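52 protein (Murid herpesvirus 4, PDB 2OA5) is an abundant tegument protein of a murine gammaherpesvirus, belongs to the BLRF2 family and probably serves a structural role through self-association. Local coordinates at the interface of chains A and B and the interface of chains A and C. Coordinates in Å, arbitrary orientation; residue numbers count along the deposited sequence, not the author numbering. Chains: chain A/B/C, Hypothetical protein BQLF2.

Contact 1: the interface of chains A and B. Residues chain A 19, 22-23, 26-27; chain B 74, 77-80.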
loop_
_atom_site.group_PDB
_atom_site.type_symbol
_atom_site.label_atom_id
_atom_site.label_comp_id
_atom_site.label_asym_id
_atom_site.label_seq_id
_atom_site.Cartn_x
_atom_site.Cartn_y
_atom_site.Cartn_z
ATOM N N ARG A 19 8.897 -3.798 15.680
ATOM C CA ARG A 19 9.741 -4.985 15.527
ATOM C C ARG A 19 10.675 -5.163 16.735
ATOM O O ARG A 19 10.825 -6.271 17.258
ATOM C CB ARG A 19 10.591 -4.898 14.255
ATOM C CG ARG A 19 11.334 -6.208 13.945
ATOM C CD ARG A 19 12.433 -6.009 12.902
ATOM N NE ARG A 19 13.490 -5.118 13.381
ATOM C CZ ARG A 19 14.498 -5.496 14.165
ATOM N NH1 ARG A 19 14.600 -6.754 14.559
ATOM N NH2 ARG A 19 15.409 -4.615 14.560
ATOM N N LEU A 22 8.805 -6.315 19.770
ATOM C CA LEU A 22 8.428 -7.722 19.666
ATOM C C LEU A 22 9.640 -8.622 19.799
ATOM O O LEU A 22 9.538 -9.746 20.298
ATOM C CB LEU A 22 7.711 -7.990 18.336
ATOM C CG LEU A 22 6.396 -7.212 18.222
ATOM C CD1 LEU A 22 5.720 -7.411 16.866
ATOM C CD2 LEU A 22 5.497 -7.681 19.352
ATOM N N GLU A 23 10.794 -8.135 19.347
ATOM C CA GLU A 23 12.013 -8.916 19.468
ATOM C C GLU A 23 12.465 -8.871 20.935
ATOM O O GLU A 23 12.931 -9.873 21.483
ATOM C CB GLU A 23 13.114 -8.355 18.559
ATOM C CG GLU A 23 14.376 -9.205 18.541
ATOM C CD GLU A 23 15.484 -8.598 17.696
ATOM O OE1 GLU A 23 16.000 -7.531 18.082
ATOM O OE2 GLU A 23 15.832 -9.184 16.650
ATOM N N THR A 26 10.643 -11.314 22.987
ATOM C CA THR A 26 11.138 -12.663 22.752
ATOM C C THR A 26 12.441 -12.885 23.510
ATOM O O THR A 26 12.690 -13.967 24.045
ATOM C CB THR A 26 11.371 -12.914 21.254
ATOM O OG1 THR A 26 10.153 -13.380 20.664
ATOM C CG2 THR A 26 12.483 -13.941 21.038
ATOM N N LEU A 27 13.267 -11.849 23.547
ATOM C CA LEU A 27 14.544 -11.905 24.239
ATOM C C LEU A 27 14.327 -12.038 25.746
ATOM O O LEU A 27 15.107 -12.683 26.438
ATOM C CB LEU A 27 15.357 -10.645 23.927
ATOM C CG LEU A 27 15.954 -10.579 22.517
ATOM C CD1 LEU A 27 16.294 -9.142 22.159
ATOM C CD2 LEU A 27 17.191 -11.473 22.446
ATOM N N SER B 74 6.337 -7.999 9.684
ATOM C CA SER B 74 5.611 -7.810 10.918
ATOM C C SER B 74 5.534 -9.138 11.677
ATOM O O SER B 74 5.938 -9.225 12.835
ATOM C CB SER B 74 4.205 -7.294 10.625
ATOM O OG SER B 74 3.499 -7.128 11.832
ATOM N N ALA B 77 8.750 -10.475 13.141
ATOM C CA ALA B 77 9.324 -9.620 14.180
ATOM C C ALA B 77 9.760 -10.324 15.482
ATOM O O ALA B 77 10.835 -10.042 16.019
ATOM C CB ALA B 77 8.338 -8.478 14.503
ATOM N N LYS B 78 8.930 -11.231 15.989
ATOM C CA LYS B 78 9.240 -11.941 17.234
ATOM C C LYS B 78 10.386 -12.958 17.145
ATOM O O LYS B 78 10.924 -13.375 18.174
ATOM C CB LYS B 78 7.983 -12.644 17.762
ATOM C CG LYS B 78 7.552 -13.848 16.938
ATOM C CD LYS B 78 6.199 -14.384 17.376
ATOM C CE LYS B 78 5.815 -15.627 16.580
ATOM N NZ LYS B 78 4.381 -15.993 16.786
ATOM N N ALA B 79 10.762 -13.367 15.934
ATOM C CA ALA B 79 11.840 -14.343 15.774
ATOM C C ALA B 79 13.211 -13.743 16.088
ATOM O O ALA B 79 13.528 -12.642 15.638
ATOM C CB ALA B 79 11.828 -14.898 14.355
ATOM N N VAL B 80 14.018 -14.466 16.870
ATOM C CA VAL B 80 15.363 -14.020 17.242
ATOM C C VAL B 80 16.432 -14.941 16.647
ATOM O O VAL B 80 17.509 -14.481 16.270
ATOM C CB VAL B 80 15.530 -13.952 18.790
ATOM C CG1 VAL B 80 16.993 -14.009 19.180
ATOM C CG2 VAL B 80 14.949 -12.657 19.306
HETATM O O HOH W 1 13.172 -8.964 14.697
#
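A:Thr26 links the two chains directly through a hydrogen bond. Its hydroxyl OG1 donates to the backbone carbonyl O of B:Lys78 at 2.6 Å, lying in the carbonyl plane on a lone pair with a C=O...OG1 angle of 132°. OG1 stands anti to its own carbonyl carbon (chi1 -88°), which leaves CG2 anti to the backbone N and turned to B:Val80. There the two side chains slide past each other in opposite directions, and CG2 of A:Thr26 meets CG2 of B:Val80 at 3.3 Å, a tight methyl-to-methyl contact. The same B:Val80 branch is touched by A:Glu23, whose aliphatic CG crosses it at about a right angle, 3.6 Å from CG2. A:Leu27 borders this valine more loosely. Nearer the start of helix 10-29, A:Leu22 and A:Arg19 take the methyl CB of B:Ala77 between them, 3.7 Å from CD1 of A:Leu22 and 3.8 Å from CG of A:Arg19.

A water bridges the chains: water 1 lies 2.6 Å from NH1 of A:Arg19, at the guanidinium edge, and 2.9 Å from the carbonyl O of B:Ala77. A:Arg19 leaves the backbone with CG anti to N and bends at chi3 (64°), turning the edge of its guanidinium to the A:Glu23 carboxylate. Their same-chain salt bridge, NH1 to OE2 at 3.4 Å, is a weak hydrogen bond, but it would tend to steady both charged ends beside the water.

Chain A contributes one side of helix 10-29, and chain B the non-helical segment directly following helix 46-76; a symmetry-related twin exchanges their roles.

Contact 2: the interface of chains A and C. Residues chain A 69, 72-73, 76, 85, 89; chain C 52-54, 56-57.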
loop_
_atom_site.group_PDB
_atom_site.type_symbol
_atom_site.label_atom_id
_atom_site.label_comp_id
_atom_site.label_asym_id
_atom_site.label_seq_id
_atom_site.Cartn_x
_atom_site.Cartn_y
_atom_site.Cartn_z
ATOM N N GLU A 69 -5.220 8.639 -1.784
ATOM C CA GLU A 69 -4.805 9.342 -2.989
ATOM C C GLU A 69 -4.894 8.417 -4.204
ATOM O O GLU A 69 -5.299 8.842 -5.278
ATOM C CB GLU A 69 -3.377 9.880 -2.864
ATOM C CG GLU A 69 -2.908 10.592 -4.130
ATOM C CD GLU A 69 -1.679 11.460 -3.926
ATOM O OE1 GLU A 69 -1.370 11.811 -2.769
ATOM O OE2 GLU A 69 -1.028 11.811 -4.928
ATOM N N VAL A 72 -8.712 8.044 -5.109
ATOM C CA VAL A 72 -9.263 9.276 -5.656
ATOM C C VAL A 72 -8.832 9.413 -7.112
ATOM O O VAL A 72 -9.659 9.653 -7.989
ATOM C CB VAL A 72 -8.789 10.523 -4.863
ATOM C CG1 VAL A 72 -9.065 11.789 -5.659
ATOM C CG2 VAL A 72 -9.526 10.600 -3.539
ATOM N N ARG A 73 -7.534 9.248 -7.364
ATOM C CA ARG A 73 -6.989 9.352 -8.715
ATOM C C ARG A 73 -7.659 8.375 -9.692
ATOM O O ARG A 73 -8.012 8.734 -10.814
ATOM C CB ARG A 73 -5.474 9.109 -8.694
ATOM C CG ARG A 73 -4.645 10.299 -8.196
ATOM C CD ARG A 73 -3.158 9.992 -8.253
ATOM N NE ARG A 73 -2.334 11.031 -7.621
ATOM C CZ ARG A 73 -2.021 12.198 -8.188
ATOM N NH1 ARG A 73 -2.464 12.487 -9.406
ATOM N NH2 ARG A 73 -1.254 13.071 -7.539
ATOM N N ALA A 76 -11.277 9.527 -10.249
ATOM C CA ALA A 76 -11.347 10.812 -10.918
ATOM C C ALA A 76 -10.886 10.712 -12.376
ATOM O O ALA A 76 -11.116 11.620 -13.165
ATOM C CB ALA A 76 -10.479 11.839 -10.161
ATOM N N LEU A 85 -14.586 17.222 -12.488
ATOM C CA LEU A 85 -13.712 16.686 -11.448
ATOM C C LEU A 85 -14.262 17.072 -10.076
ATOM O O LEU A 85 -14.423 16.223 -9.189
ATOM C CB LEU A 85 -12.289 17.226 -11.618
ATOM C CG LEU A 85 -11.270 16.703 -10.599
ATOM C CD1 LEU A 85 -11.270 15.189 -10.626
ATOM C CD2 LEU A 85 -9.883 17.224 -10.922
ATOM N N LEU A 89 -15.490 14.395 -7.143
ATOM C CA LEU A 89 -14.808 14.359 -5.848
ATOM C C LEU A 89 -15.782 14.511 -4.677
ATOM O O LEU A 89 -15.783 13.698 -3.749
ATOM C CB LEU A 89 -13.751 15.465 -5.786
ATOM C CG LEU A 89 -12.593 15.306 -6.777
ATOM C CD1 LEU A 89 -11.703 16.527 -6.753
ATOM C CD2 LEU A 89 -11.793 14.068 -6.418
ATOM N N ILE C 52 -5.974 20.033 -7.761
ATOM C CA ILE C 52 -7.276 19.755 -7.163
ATOM C C ILE C 52 -7.285 18.363 -6.524
ATOM O O ILE C 52 -7.747 18.184 -5.398
ATOM C CB ILE C 52 -8.420 19.830 -8.236
ATOM C CG1 ILE C 52 -8.611 21.278 -8.712
ATOM C CG2 ILE C 52 -9.726 19.307 -7.656
ATOM C CD1 ILE C 52 -9.678 21.452 -9.816
ATOM N N ILE C 53 -6.770 17.379 -7.258
ATOM C CA ILE C 53 -6.731 16.004 -6.786
ATOM C C ILE C 53 -5.903 15.856 -5.507
ATOM O O ILE C 53 -6.347 15.234 -4.537
ATOM C CB ILE C 53 -6.194 15.073 -7.903
ATOM C CG1 ILE C 53 -7.342 14.759 -8.876
ATOM C CG2 ILE C 53 -5.561 13.797 -7.298
ATOM C CD1 ILE C 53 -6.990 13.796 -9.990
ATOM N N VAL C 54 -4.707 16.439 -5.503
ATOM C CA VAL C 54 -3.854 16.360 -4.323
ATOM C C VAL C 54 -4.505 17.061 -3.130
ATOM O O VAL C 54 -4.552 16.519 -2.024
ATOM C CB VAL C 54 -2.460 16.965 -4.600
ATOM C CG1 VAL C 54 -1.674 17.128 -3.298
ATOM C CG2 VAL C 54 -1.701 16.057 -5.544
ATOM N N SER C 56 -7.642 17.613 -2.568
ATOM C CA SER C 56 -8.813 16.855 -2.136
ATOM C C SER C 56 -8.390 15.572 -1.420
ATOM O O SER C 56 -9.016 15.149 -0.445
ATOM C CB SER C 56 -9.673 16.491 -3.349
ATOM O OG SER C 56 -9.809 17.587 -4.240
ATOM N N SER C 57 -7.337 14.943 -1.924
ATOM C CA SER C 57 -6.848 13.717 -1.312
ATOM C C SER C 57 -6.332 14.029 0.087
ATOM O O SER C 57 -6.566 13.264 1.026
ATOM C CB SER C 57 -5.739 13.084 -2.167
ATOM O OG SER C 57 -6.264 12.589 -3.390
#
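The backbones at this patch are helical throughout: chain C presents residues of helix 46-76 to the same helix of chain A and to its helix 82-90, with phi/psi of -61/-48° at C:Ile53. That isoleucine is the main apolar wedge. Its CG2, anti to the backbone N, points at A:Arg73, 3.7 Å from the aliphatic CG, and lies 3.9 Å above the guanidinium plane over its centre. The opposite branch, tipped by CD1, reaches towards the methyl of A:Ala76.

Bonding within chain A would help to hold the guanidinium in this rotation. Extended from CG to NE, the arginine grips A:Glu69 side-on, with NE and NH2 both donating to OE2; the NE bond, 3.1 Å to OE2, uses the carboxylate's anti lone pair, whereas NH2 comes from above the carboxylate plane. OE2 lies nearly in the guanidinium plane, so the paired charge occupies the edge while the isoleucine methyl takes a face. NH2 also runs alongside C:Val54, 3.6 Å from its CG2.

At the other flank, C:Ile52 meets the short helix. Its CG2 packs 3.5 Å from CD1 of A:Leu89, the two side chains crossing obliquely, and it slides past A:Leu85 in the opposite direction.

No polar bond spans this patch. The serines instead turn their hydroxyls back onto their own helix, C:Ser56 towards the C:Ile52 carbonyl and C:Ser57 towards that of C:Ile53, and so can pack against apolar groups. OG of C:Ser57, donating 2.9 Å to O of C:Ile53 from above the carbonyl plane, rests 3.6 Å from CB of A:Val72.

The centres of contact 1 and contact 2, in the copies given, lie about 39 Å apart, and through them chain A meets two different copies of the same protein. Helix 10-29 of chain A serves contact 1, while helices 46-76 and 82-90 serve contact 2. Within one chain, however, the end of helix 46-76 and the segment after it bring the twin of contact 1 next to contact 2, so this stretch faces both partners. With each interface two-fold symmetric, the two together are consistent with the four-copy deposited assembly, though the structure alone does not show which association matters in the tegument.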